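Glycerol-3-phosphate dehydrogenase [NAD(+)] (Dunaliella salina, PDB 6IUY) probably interconverts dihydroxyacetone phosphate and glycerol 3-phosphate with NAD and, with a haloacid-dehalogenase-type phosphatase domain, enables direct conversion of dihydroxyacetone phosphate to glycerol. Local coordinates at residues R273-S278 with Q439-P444; K255-T260 with A344-F349; F584-T589 with T601-Y606; R385-Q390 with L575-W580. All coordinates share one frame; numbering follows the deposited sequence.

Interaction 1. Residues R273-S278 with Q439-P444; sequences RMVAQS and QLFQRP
Val275 and Phe441 form the tight part of this contact, in which helix 266-282, the first helix of the Rossmann fold, meets the C-terminal end of helix 431-441. The methyl CG2 of Val275 lies over one face of the Phe441 ring, 3.8 Å from its centroid and 18° off the normal, a CH-pi contact shifted toward the rim. That same methyl comes within 4.0 Å of Leu440 CG, and Ile348 of the central sheet packs on both Val275 and Phe441.

The flank built by Arg443 is more polar and partly exposed. Its chain, folded at two successive bonds, doubles back over helix 266-282, and CG passes Met274 CB at 3.7 Å, while Gln277 CB covers one face of the guanidinium. The bond from Arg443 NE to Gln277 OE1 is weak (3.1 Å), with amide and guanidinium planes steeply inclined; Tyr445 is the stronger partner of that oxygen, and Glu281 forms a salt bridge with Arg443 NH1. Ser278 joins the two regions. Its OG, beside the backbone N (chi1 -66°), accepts from Arg443 NH1 at 2.9 Å and donates to Leu440 O at 2.6 Å, approaching that oxygen 45° out of the carbonyl plane.

Interaction 2. Residues K255-T260 with A344-F349; sequences KRYKVT and ADALIF
Asp345 grips the backbone at Lys258 by its side chain: OD2 accepts from Lys258 N at 2.9 Å through its anti lone pair, along an almost straight bond (168°). The backbone answers in the other direction, for Lys258 O receives both Asp345 N and Ala346 N, each at 3.0 Å. From there regular parallel pairing takes over, with Thr260 N bonded to Ala346 O and Ile348 N to Thr260 O.

Around this core, the Tyr257 ring brings CD2 to 3.4 Å from Asp345 CB, its plane nearly perpendicular to the carboxylate. Lys255, its chain extended, carries NZ to 4.2 Å from Asp345 OD1, too far for a salt bridge. An alanine in place of Asp345 removes OD2 and would probably leave Lys258 N without its acceptor and this backbone less firmly held. Farther along, Val259 CG1 meets Ile348 CD1 at 3.8 Å, while Thr260 turns its hydroxyl to Ala340 O.

These are central strands of the Rossmann sheet. Strand 257-262 also pairs with 293-297, and 346-349 with 374-377; helix 431-441 packs on Tyr257 through Leu436 and on Ala346 and Ile348 through Trp437.

Interaction 3. Residues F584-T589 with T601-Y606; sequences FPLFTT and TMILRY
Tyr606 and Leu586 lie at the centre of a contact that is held by packing, with no hydrogen bond between the segments. Among the apolar contacts, Tyr606 CB rests 3.9 Å from Leu586 CA, against the backbone of helix 585-594, and Leu586 CD1 approaches the same CB at 4.1 Å. This methyl also nears Tyr606 CD2, coming obliquely to the ring, and reaches Ile603 CD1 at 4.3 Å, so one leucine branch bridges the tyrosine and the isoleucine. Pro585 completes the group, its CG 4.3 Å from Tyr606 CD1. Tyr606 takes up this place with its CG between the backbone N and the carbonyl carbon (chi1 47°), which sets the ring obliquely across Leu586. Thr589 faces the same residue, but the position of its methyl is doubtful.

Contacts with backbone oxygens come next. Pro585 CB lies 3.7 Å from Tyr606 O, and within the second segment Ile603 O stands in plane at the edge of the Tyr606 ring. The turn that leads there is closed by Arg605 N bonding to Met602 O at 3.0 Å.

The polar partners of these residues lie outside the two segments. Glu494 of helix 481-502 accepts from the amides of Leu586 and Phe587 at the start of their helix, and the Tyr606 hydroxyl hydrogen-bonds Glu423 of the second subunit. The arrangement is a helix whose following chain folds back onto its first turns, within the all-helical C-terminal domain of the glycerol-3-phosphate dehydrogenase family, at a place where that domain also meets the partner subunit.

Interaction 4. Residues R385-Q390 with L575-W580; sequences RAEGPQ and LHARGW
Glu387 lays the apolar part of its side chain over Ala577, with CG 3.7 Å from Ala577 CB. The pair brings a beta hairpin, strands 382-385 and 388-391 joined by a type I' turn from Arg385 to Gly388, against the C-terminal end of helix 564-577. The helix finishes in a Schellman motif at Gly579, whose positive phi lets the chain turn away.

Arg578, just before Gly579, reaches across to the hairpin. Its chain bends at chi2 (-94°), and NE and NH2 both point to Glu387 O, each at 3.1 Å. With angles near 125° at the hydrogens both bonds are weak, a forked grip rather than one straight bond. Trp580 backs the arginine from within its own segment, its ring lying flat under Arg578 CB. The Glu387 carboxylate makes no salt bridge here: its OE1 stays 5.4 Å from Arg578 NE.

Replacing Arg578 by an alanine would probably leave Glu387 O without either of these donors and the hairpin turn held to the helix mainly by the brush against Ala577. Pro389 continues onto Ile502 of helix 481-502. The guanidinium also borders the glycine of the turn, where Arg578 NH2 comes within 3.4 Å of Gly388 CA.

Interactions 1 and 2 belong to one core. Strand 257-262 runs directly into helix 266-282, and the helices of interaction 1 pack on the face of these strands that carries Val259 and Ile348. Backbone pairing dominates the sheet, whereas side-chain packing and a chain of hydrogen bonds through Arg443 and Ser278 join the helices. Interactions 3 and 4 lie on successive helices, 585-594 and 564-577, which touch where Leu575 meets Phe584 and Thr588. Interaction 3 is buried and apolar; interaction 4 is a small surface contact of weak bonds, tying a hairpin of the NAD-binding region to the helical C-terminal part. The centres of interactions 1 and 3 lie about 40 Å apart.

Interaction 1. Residues R273-S278 with Q439-P444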
# COMPACT_ATOMS: atom_id res chain seq x y z
N ARG A 273 -26.62 -6.29 11.36
CA ARG A 273 -27.52 -5.16 11.15
C ARG A 273 -27.49 -4.69 9.70
O ARG A 273 -28.53 -4.31 9.12
CB ARG A 273 -27.16 -4.00 12.07
CG ARG A 273 -27.92 -2.72 11.78
CD ARG A 273 -27.58 -1.58 12.73
NE ARG A 273 -28.65 -0.57 12.69
CZ ARG A 273 -28.63 0.52 11.92
NH1 ARG A 273 -27.60 0.76 11.13
NH2 ARG A 273 -29.65 1.37 11.95
N MET A 274 -26.29 -4.68 9.11
CA MET A 274 -26.11 -4.29 7.72
C MET A 274 -26.63 -5.37 6.79
O MET A 274 -27.32 -5.10 5.82
CB MET A 274 -24.64 -4.02 7.40
CG MET A 274 -23.98 -2.93 8.27
SD MET A 274 -22.39 -2.46 7.53
CE MET A 274 -21.29 -3.75 8.07
N VAL A 275 -26.27 -6.61 7.09
CA VAL A 275 -26.73 -7.79 6.39
C VAL A 275 -28.26 -7.91 6.42
O VAL A 275 -28.91 -8.21 5.40
CB VAL A 275 -26.08 -9.01 7.01
CG1 VAL A 275 -26.92 -10.25 6.85
CG2 VAL A 275 -24.66 -9.14 6.47
N ALA A 276 -28.85 -7.61 7.57
CA ALA A 276 -30.30 -7.63 7.67
C ALA A 276 -30.95 -6.55 6.80
O ALA A 276 -32.02 -6.77 6.24
CB ALA A 276 -30.73 -7.50 9.14
N GLN A 277 -30.32 -5.38 6.67
CA GLN A 277 -30.87 -4.32 5.81
C GLN A 277 -30.91 -4.74 4.35
O GLN A 277 -31.86 -4.42 3.65
CB GLN A 277 -30.08 -3.01 5.93
CG GLN A 277 -30.23 -2.33 7.27
CD GLN A 277 -29.30 -1.16 7.44
OE1 GLN A 277 -28.28 -1.04 6.75
NE2 GLN A 277 -29.65 -0.28 8.38
N SER A 278 -29.86 -5.44 3.90
CA SER A 278 -29.79 -5.93 2.53
C SER A 278 -30.88 -6.97 2.19
O SER A 278 -31.52 -6.87 1.14
CB SER A 278 -28.41 -6.52 2.27
OG SER A 278 -27.41 -5.50 2.33
N GLN A 439 -23.48 -8.18 -2.48
CA GLN A 439 -24.89 -7.81 -2.41
C GLN A 439 -25.37 -7.88 -0.96
O GLN A 439 -26.15 -7.06 -0.52
CB GLN A 439 -25.76 -8.71 -3.32
CG GLN A 439 -27.28 -8.43 -3.22
CD GLN A 439 -28.12 -9.21 -4.25
OE1 GLN A 439 -27.58 -9.96 -5.08
NE2 GLN A 439 -29.44 -9.02 -4.21
N LEU A 440 -24.87 -8.85 -0.19
CA LEU A 440 -25.29 -8.99 1.20
C LEU A 440 -24.78 -7.85 2.11
O LEU A 440 -25.56 -7.23 2.85
CB LEU A 440 -24.84 -10.34 1.74
CG LEU A 440 -25.51 -10.89 2.99
CD1 LEU A 440 -27.03 -10.92 2.81
CD2 LEU A 440 -24.96 -12.28 3.28
N PHE A 441 -23.48 -7.55 2.02
CA PHE A 441 -22.83 -6.61 2.94
C PHE A 441 -22.80 -5.13 2.51
O PHE A 441 -22.78 -4.24 3.36
CB PHE A 441 -21.39 -7.05 3.19
CG PHE A 441 -21.26 -8.16 4.19
CD1 PHE A 441 -21.20 -7.89 5.55
CD2 PHE A 441 -21.16 -9.48 3.77
CE1 PHE A 441 -21.05 -8.90 6.47
CE2 PHE A 441 -21.01 -10.51 4.69
CZ PHE A 441 -20.96 -10.22 6.04
N GLN A 442 -22.76 -4.85 1.21
CA GLN A 442 -22.63 -3.45 0.80
C GLN A 442 -23.88 -2.62 1.11
O GLN A 442 -24.99 -2.94 0.66
CB GLN A 442 -22.31 -3.33 -0.69
CG GLN A 442 -22.11 -1.90 -1.17
CD GLN A 442 -21.34 -1.85 -2.48
OE1 GLN A 442 -20.12 -2.05 -2.51
NE2 GLN A 442 -22.06 -1.61 -3.57
N ARG A 443 -23.67 -1.54 1.86
CA ARG A 443 -24.72 -0.57 2.18
C ARG A 443 -24.31 0.80 1.64
O ARG A 443 -23.19 0.97 1.16
CB ARG A 443 -24.95 -0.51 3.70
CG ARG A 443 -24.98 -1.88 4.38
CD ARG A 443 -26.22 -2.63 3.97
NE ARG A 443 -27.34 -1.71 3.89
CZ ARG A 443 -28.31 -1.77 2.99
NH1 ARG A 443 -28.30 -2.74 2.06
NH2 ARG A 443 -29.29 -0.87 3.00
N PRO A 444 -25.20 1.79 1.68
CA PRO A 444 -24.76 3.11 1.18
C PRO A 444 -23.67 3.74 2.04
O PRO A 444 -22.98 4.63 1.56
CB PRO A 444 -26.04 3.94 1.23
CG PRO A 444 -27.15 2.94 1.19
CD PRO A 444 -26.64 1.75 1.94

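Interaction 2. Residues K255-T260 with A344-F349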
# COMPACT_ATOMS: atom_id res chain seq x y z
N LYS A 255 -32.66 -20.39 -6.33
CA LYS A 255 -32.20 -20.51 -4.94
C LYS A 255 -32.44 -19.20 -4.17
O LYS A 255 -32.24 -18.10 -4.70
CB LYS A 255 -30.72 -20.89 -4.88
CG LYS A 255 -30.34 -21.59 -3.57
CD LYS A 255 -28.86 -21.90 -3.49
CE LYS A 255 -28.50 -22.74 -2.27
NZ LYS A 255 -27.06 -23.15 -2.25
N ARG A 256 -32.93 -19.34 -2.94
CA ARG A 256 -33.07 -18.20 -2.03
C ARG A 256 -32.26 -18.50 -0.78
O ARG A 256 -32.57 -19.43 -0.04
CB ARG A 256 -34.53 -17.93 -1.66
CG ARG A 256 -34.72 -16.61 -0.96
CD ARG A 256 -36.11 -16.46 -0.37
NE ARG A 256 -37.14 -16.32 -1.39
CZ ARG A 256 -38.06 -17.24 -1.65
NH1 ARG A 256 -38.10 -18.37 -0.95
NH2 ARG A 256 -38.96 -17.03 -2.61
N TYR A 257 -31.21 -17.72 -0.57
CA TYR A 257 -30.24 -18.02 0.48
C TYR A 257 -30.78 -17.65 1.86
O TYR A 257 -31.30 -16.55 2.03
CB TYR A 257 -28.93 -17.27 0.20
CG TYR A 257 -28.15 -17.86 -0.95
CD1 TYR A 257 -28.47 -17.56 -2.27
CD2 TYR A 257 -27.10 -18.73 -0.72
CE1 TYR A 257 -27.75 -18.12 -3.33
CE2 TYR A 257 -26.37 -19.28 -1.76
CZ TYR A 257 -26.70 -18.98 -3.05
OH TYR A 257 -25.98 -19.54 -4.07
N LYS A 258 -30.72 -18.58 2.81
CA LYS A 258 -30.99 -18.24 4.22
C LYS A 258 -29.66 -17.87 4.86
O LYS A 258 -28.69 -18.61 4.73
CB LYS A 258 -31.63 -19.41 5.00
CG LYS A 258 -33.05 -19.83 4.57
CD LYS A 258 -33.67 -20.77 5.63
CE LYS A 258 -34.59 -21.83 5.01
NZ LYS A 258 -35.60 -21.24 4.10
N VAL A 259 -29.63 -16.75 5.57
CA VAL A 259 -28.37 -16.28 6.15
C VAL A 259 -28.32 -16.50 7.65
O VAL A 259 -29.27 -16.18 8.35
CB VAL A 259 -28.17 -14.78 5.86
CG1 VAL A 259 -26.83 -14.30 6.41
CG2 VAL A 259 -28.29 -14.52 4.35
N THR A 260 -27.21 -17.05 8.13
CA THR A 260 -26.99 -17.17 9.55
C THR A 260 -25.66 -16.53 9.96
O THR A 260 -24.59 -16.90 9.45
CB THR A 260 -27.01 -18.65 9.98
OG1 THR A 260 -28.34 -19.13 9.82
CG2 THR A 260 -26.58 -18.81 11.44
N ALA A 344 -29.12 -23.07 6.90
CA ALA A 344 -28.42 -21.92 6.34
C ALA A 344 -27.66 -22.23 5.07
O ALA A 344 -26.86 -23.16 5.04
CB ALA A 344 -27.46 -21.33 7.38
N ASP A 345 -27.87 -21.39 4.05
CA ASP A 345 -27.13 -21.46 2.78
C ASP A 345 -25.90 -20.54 2.80
O ASP A 345 -24.90 -20.81 2.15
CB ASP A 345 -28.05 -21.06 1.62
CG ASP A 345 -29.34 -21.87 1.61
OD1 ASP A 345 -29.27 -23.07 1.29
OD2 ASP A 345 -30.41 -21.30 1.93
N ALA A 346 -26.01 -19.47 3.57
CA ALA A 346 -24.96 -18.47 3.68
C ALA A 346 -24.54 -18.32 5.14
O ALA A 346 -25.31 -17.82 5.94
CB ALA A 346 -25.45 -17.13 3.13
N LEU A 347 -23.34 -18.78 5.47
CA LEU A 347 -22.83 -18.68 6.84
C LEU A 347 -21.81 -17.56 7.00
O LEU A 347 -20.80 -17.55 6.31
CB LEU A 347 -22.16 -19.99 7.27
CG LEU A 347 -22.98 -21.23 7.62
CD1 LEU A 347 -22.03 -22.36 8.04
CD2 LEU A 347 -23.94 -20.89 8.75
N ILE A 348 -22.06 -16.65 7.93
CA ILE A 348 -21.12 -15.62 8.31
C ILE A 348 -20.47 -16.01 9.64
O ILE A 348 -21.14 -16.19 10.65
CB ILE A 348 -21.81 -14.24 8.42
CG1 ILE A 348 -22.49 -13.90 7.10
CG2 ILE A 348 -20.81 -13.14 8.74
CD1 ILE A 348 -23.48 -12.79 7.19
N PHE A 349 -19.15 -16.18 9.64
CA PHE A 349 -18.46 -16.48 10.87
C PHE A 349 -17.85 -15.18 11.44
O PHE A 349 -17.01 -14.55 10.78
CB PHE A 349 -17.39 -17.55 10.65
CG PHE A 349 -17.97 -18.93 10.40
CD1 PHE A 349 -18.34 -19.74 11.47
CD2 PHE A 349 -18.16 -19.41 9.11
CE1 PHE A 349 -18.90 -21.01 11.26
CE2 PHE A 349 -18.70 -20.69 8.89
CZ PHE A 349 -19.07 -21.48 9.98
O HOH W 1 -27.35 -24.33 0.57

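Interaction 3. Residues F584-T589 with T601-Y606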
# COMPACT_ATOMS: atom_id res chain seq x y z
N PHE A 584 11.74 -10.73 12.36
CA PHE A 584 10.62 -9.85 12.62
C PHE A 584 10.84 -9.19 13.96
O PHE A 584 10.24 -9.55 14.96
CB PHE A 584 9.29 -10.63 12.59
CG PHE A 584 9.00 -11.29 11.25
CD1 PHE A 584 9.40 -12.60 11.00
CD2 PHE A 584 8.30 -10.61 10.26
CE1 PHE A 584 9.13 -13.21 9.77
CE2 PHE A 584 8.02 -11.23 9.03
CZ PHE A 584 8.44 -12.52 8.80
N PRO A 585 11.76 -8.22 13.99
CA PRO A 585 12.17 -7.63 15.27
C PRO A 585 11.02 -6.94 16.00
O PRO A 585 10.95 -7.09 17.21
CB PRO A 585 13.26 -6.63 14.87
CG PRO A 585 13.01 -6.34 13.42
CD PRO A 585 12.48 -7.62 12.85
N LEU A 586 10.12 -6.23 15.32
CA LEU A 586 9.10 -5.51 16.08
C LEU A 586 8.09 -6.49 16.68
O LEU A 586 7.72 -6.35 17.84
CB LEU A 586 8.38 -4.47 15.21
CG LEU A 586 7.24 -3.70 15.91
CD1 LEU A 586 7.74 -2.82 17.06
CD2 LEU A 586 6.47 -2.86 14.92
N PHE A 587 7.66 -7.48 15.89
CA PHE A 587 6.75 -8.52 16.39
C PHE A 587 7.36 -9.14 17.64
O PHE A 587 6.69 -9.39 18.64
CB PHE A 587 6.50 -9.61 15.35
CG PHE A 587 5.58 -9.19 14.23
CD1 PHE A 587 5.00 -7.94 14.22
CD2 PHE A 587 5.31 -10.06 13.20
CE1 PHE A 587 4.14 -7.58 13.18
CE2 PHE A 587 4.46 -9.70 12.16
CZ PHE A 587 3.88 -8.46 12.15
N THR A 588 8.66 -9.38 17.59
CA THR A 588 9.33 -10.07 18.68
C THR A 588 9.47 -9.21 19.92
O THR A 588 9.26 -9.70 21.04
CB THR A 588 10.71 -10.57 18.25
OG1 THR A 588 10.55 -11.65 17.32
CG2 THR A 588 11.50 -11.08 19.47
N THR A 589 9.83 -7.94 19.76
CA THR A 589 10.00 -7.14 20.98
C THR A 589 8.64 -6.79 21.58
O THR A 589 8.54 -6.64 22.79
CB THR A 589 10.86 -5.87 20.77
OG1 THR A 589 10.03 -4.70 20.76
CG2 THR A 589 11.67 -5.93 19.51
N THR A 601 9.74 0.55 27.57
CA THR A 601 10.45 1.71 27.01
C THR A 601 11.32 1.36 25.81
O THR A 601 11.78 2.26 25.10
CB THR A 601 11.35 2.38 28.06
OG1 THR A 601 12.40 1.47 28.41
CG2 THR A 601 10.57 2.75 29.31
N MET A 602 11.55 0.07 25.57
CA MET A 602 12.37 -0.37 24.45
C MET A 602 11.58 -0.57 23.15
O MET A 602 12.10 -1.16 22.20
CB MET A 602 13.09 -1.68 24.79
CG MET A 602 14.25 -1.55 25.78
SD MET A 602 15.58 -0.48 25.20
CE MET A 602 16.07 -1.30 23.70
N ILE A 603 10.35 -0.09 23.11
CA ILE A 603 9.48 -0.38 21.96
C ILE A 603 9.99 0.28 20.67
O ILE A 603 9.85 -0.29 19.59
CB ILE A 603 8.02 0.05 22.22
CG1 ILE A 603 7.06 -0.51 21.15
CG2 ILE A 603 7.89 1.55 22.28
CD1 ILE A 603 6.84 -1.97 21.22
N LEU A 604 10.59 1.46 20.74
CA LEU A 604 11.11 2.09 19.53
C LEU A 604 12.51 1.56 19.20
O LEU A 604 13.10 1.93 18.20
CB LEU A 604 11.13 3.61 19.66
CG LEU A 604 9.80 4.28 20.02
CD1 LEU A 604 10.03 5.73 20.45
CD2 LEU A 604 8.84 4.20 18.85
N ARG A 605 13.03 0.67 20.05
CA ARG A 605 14.36 0.10 19.87
C ARG A 605 14.29 -1.36 19.48
O ARG A 605 15.08 -2.18 19.96
CB ARG A 605 15.19 0.25 21.15
CG ARG A 605 15.71 1.66 21.43
CD ARG A 605 17.12 1.86 20.87
NE ARG A 605 17.75 3.07 21.40
CZ ARG A 605 18.35 3.16 22.59
NH1 ARG A 605 18.41 2.10 23.40
NH2 ARG A 605 18.88 4.31 22.97
N TYR A 606 13.35 -1.68 18.60
CA TYR A 606 13.07 -3.06 18.23
C TYR A 606 14.27 -3.79 17.58
O TYR A 606 14.53 -4.95 17.91
CB TYR A 606 11.87 -3.11 17.29
CG TYR A 606 11.93 -2.10 16.18
CD1 TYR A 606 12.58 -2.38 14.98
CD2 TYR A 606 11.33 -0.86 16.32
CE1 TYR A 606 12.63 -1.45 13.95
CE2 TYR A 606 11.37 0.08 15.30
CZ TYR A 606 12.02 -0.22 14.12
OH TYR A 606 12.05 0.72 13.12

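Interaction 4. Residues R385-Q390 with L575-W580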
# COMPACT_ATOMS: atom_id res chain seq x y z
N ARG A 385 -0.97 -24.31 13.92
CA ARG A 385 -1.11 -25.71 13.55
C ARG A 385 0.12 -26.15 12.78
O ARG A 385 0.60 -25.42 11.90
CB ARG A 385 -2.36 -25.92 12.71
CG ARG A 385 -2.43 -27.24 12.01
CD ARG A 385 -3.45 -27.21 10.90
NE ARG A 385 -3.14 -28.20 9.88
CZ ARG A 385 -3.67 -29.41 9.84
NH1 ARG A 385 -4.55 -29.78 10.77
NH2 ARG A 385 -3.33 -30.25 8.87
N ALA A 386 0.64 -27.33 13.10
CA ALA A 386 1.83 -27.86 12.42
C ALA A 386 2.91 -26.80 12.29
O ALA A 386 3.42 -26.56 11.20
CB ALA A 386 1.47 -28.38 11.03
N GLU A 387 3.21 -26.13 13.40
CA GLU A 387 4.17 -25.02 13.42
C GLU A 387 3.89 -23.94 12.36
O GLU A 387 4.79 -23.21 11.95
CB GLU A 387 5.59 -25.56 13.23
CG GLU A 387 6.14 -26.26 14.47
CD GLU A 387 7.52 -26.88 14.24
OE1 GLU A 387 7.90 -27.08 13.06
OE2 GLU A 387 8.21 -27.18 15.23
N GLY A 388 2.63 -23.82 11.94
CA GLY A 388 2.25 -22.82 10.96
C GLY A 388 0.98 -22.06 11.30
O GLY A 388 0.23 -22.42 12.21
N PRO A 389 0.73 -20.97 10.57
CA PRO A 389 -0.52 -20.22 10.77
C PRO A 389 -1.73 -20.86 10.11
O PRO A 389 -1.67 -21.19 8.93
CB PRO A 389 -0.22 -18.88 10.10
CG PRO A 389 0.75 -19.23 9.03
CD PRO A 389 1.62 -20.31 9.60
N GLN A 390 -2.82 -21.02 10.86
CA GLN A 390 -4.09 -21.38 10.25
C GLN A 390 -5.06 -20.23 10.50
O GLN A 390 -5.46 -20.00 11.64
CB GLN A 390 -4.63 -22.70 10.83
CG GLN A 390 -6.05 -23.03 10.41
CD GLN A 390 -6.57 -24.35 11.01
OE1 GLN A 390 -6.76 -24.46 12.23
NE2 GLN A 390 -6.79 -25.34 10.16
N LEU A 575 7.20 -17.99 15.07
CA LEU A 575 8.52 -17.40 14.87
C LEU A 575 9.58 -18.22 15.58
O LEU A 575 10.67 -18.47 15.04
CB LEU A 575 8.57 -15.94 15.37
CG LEU A 575 7.71 -14.90 14.64
CD1 LEU A 575 8.05 -13.49 15.08
CD2 LEU A 575 7.81 -15.03 13.12
N HIS A 576 9.27 -18.64 16.80
CA HIS A 576 10.21 -19.44 17.58
C HIS A 576 10.45 -20.77 16.87
O HIS A 576 11.60 -21.18 16.66
CB HIS A 576 9.67 -19.68 18.98
CG HIS A 576 10.52 -20.59 19.81
ND1 HIS A 576 11.72 -20.20 20.36
CD2 HIS A 576 10.33 -21.88 20.19
CE1 HIS A 576 12.24 -21.21 21.03
NE2 HIS A 576 11.42 -22.24 20.95
N ALA A 577 9.37 -21.42 16.47
CA ALA A 577 9.44 -22.71 15.82
C ALA A 577 10.30 -22.67 14.55
O ALA A 577 11.14 -23.55 14.35
CB ALA A 577 8.04 -23.21 15.48
N ARG A 578 10.09 -21.67 13.71
CA ARG A 578 10.81 -21.57 12.44
C ARG A 578 12.12 -20.83 12.58
O ARG A 578 12.79 -20.58 11.58
CB ARG A 578 9.97 -20.85 11.38
CG ARG A 578 8.56 -21.36 11.20
CD ARG A 578 8.46 -22.38 10.09
NE ARG A 578 7.06 -22.78 9.91
CZ ARG A 578 6.25 -22.29 8.98
NH1 ARG A 578 6.71 -21.39 8.11
NH2 ARG A 578 4.99 -22.69 8.90
N GLY A 579 12.48 -20.43 13.80
CA GLY A 579 13.67 -19.62 14.01
C GLY A 579 13.64 -18.26 13.33
O GLY A 579 14.65 -17.80 12.81
N TRP A 580 12.49 -17.60 13.33
CA TRP A 580 12.38 -16.29 12.69
C TRP A 580 12.32 -15.14 13.68
O TRP A 580 11.94 -14.03 13.30
CB TRP A 580 11.15 -16.22 11.79
CG TRP A 580 11.12 -17.15 10.61
CD1 TRP A 580 12.18 -17.82 10.07
CD2 TRP A 580 9.97 -17.50 9.83
NE1 TRP A 580 11.75 -18.58 8.99
CE2 TRP A 580 10.40 -18.39 8.83
CE3 TRP A 580 8.62 -17.14 9.89
CZ2 TRP A 580 9.53 -18.94 7.88
CZ3 TRP A 580 7.74 -17.69 8.95
CH2 TRP A 580 8.20 -18.58 7.96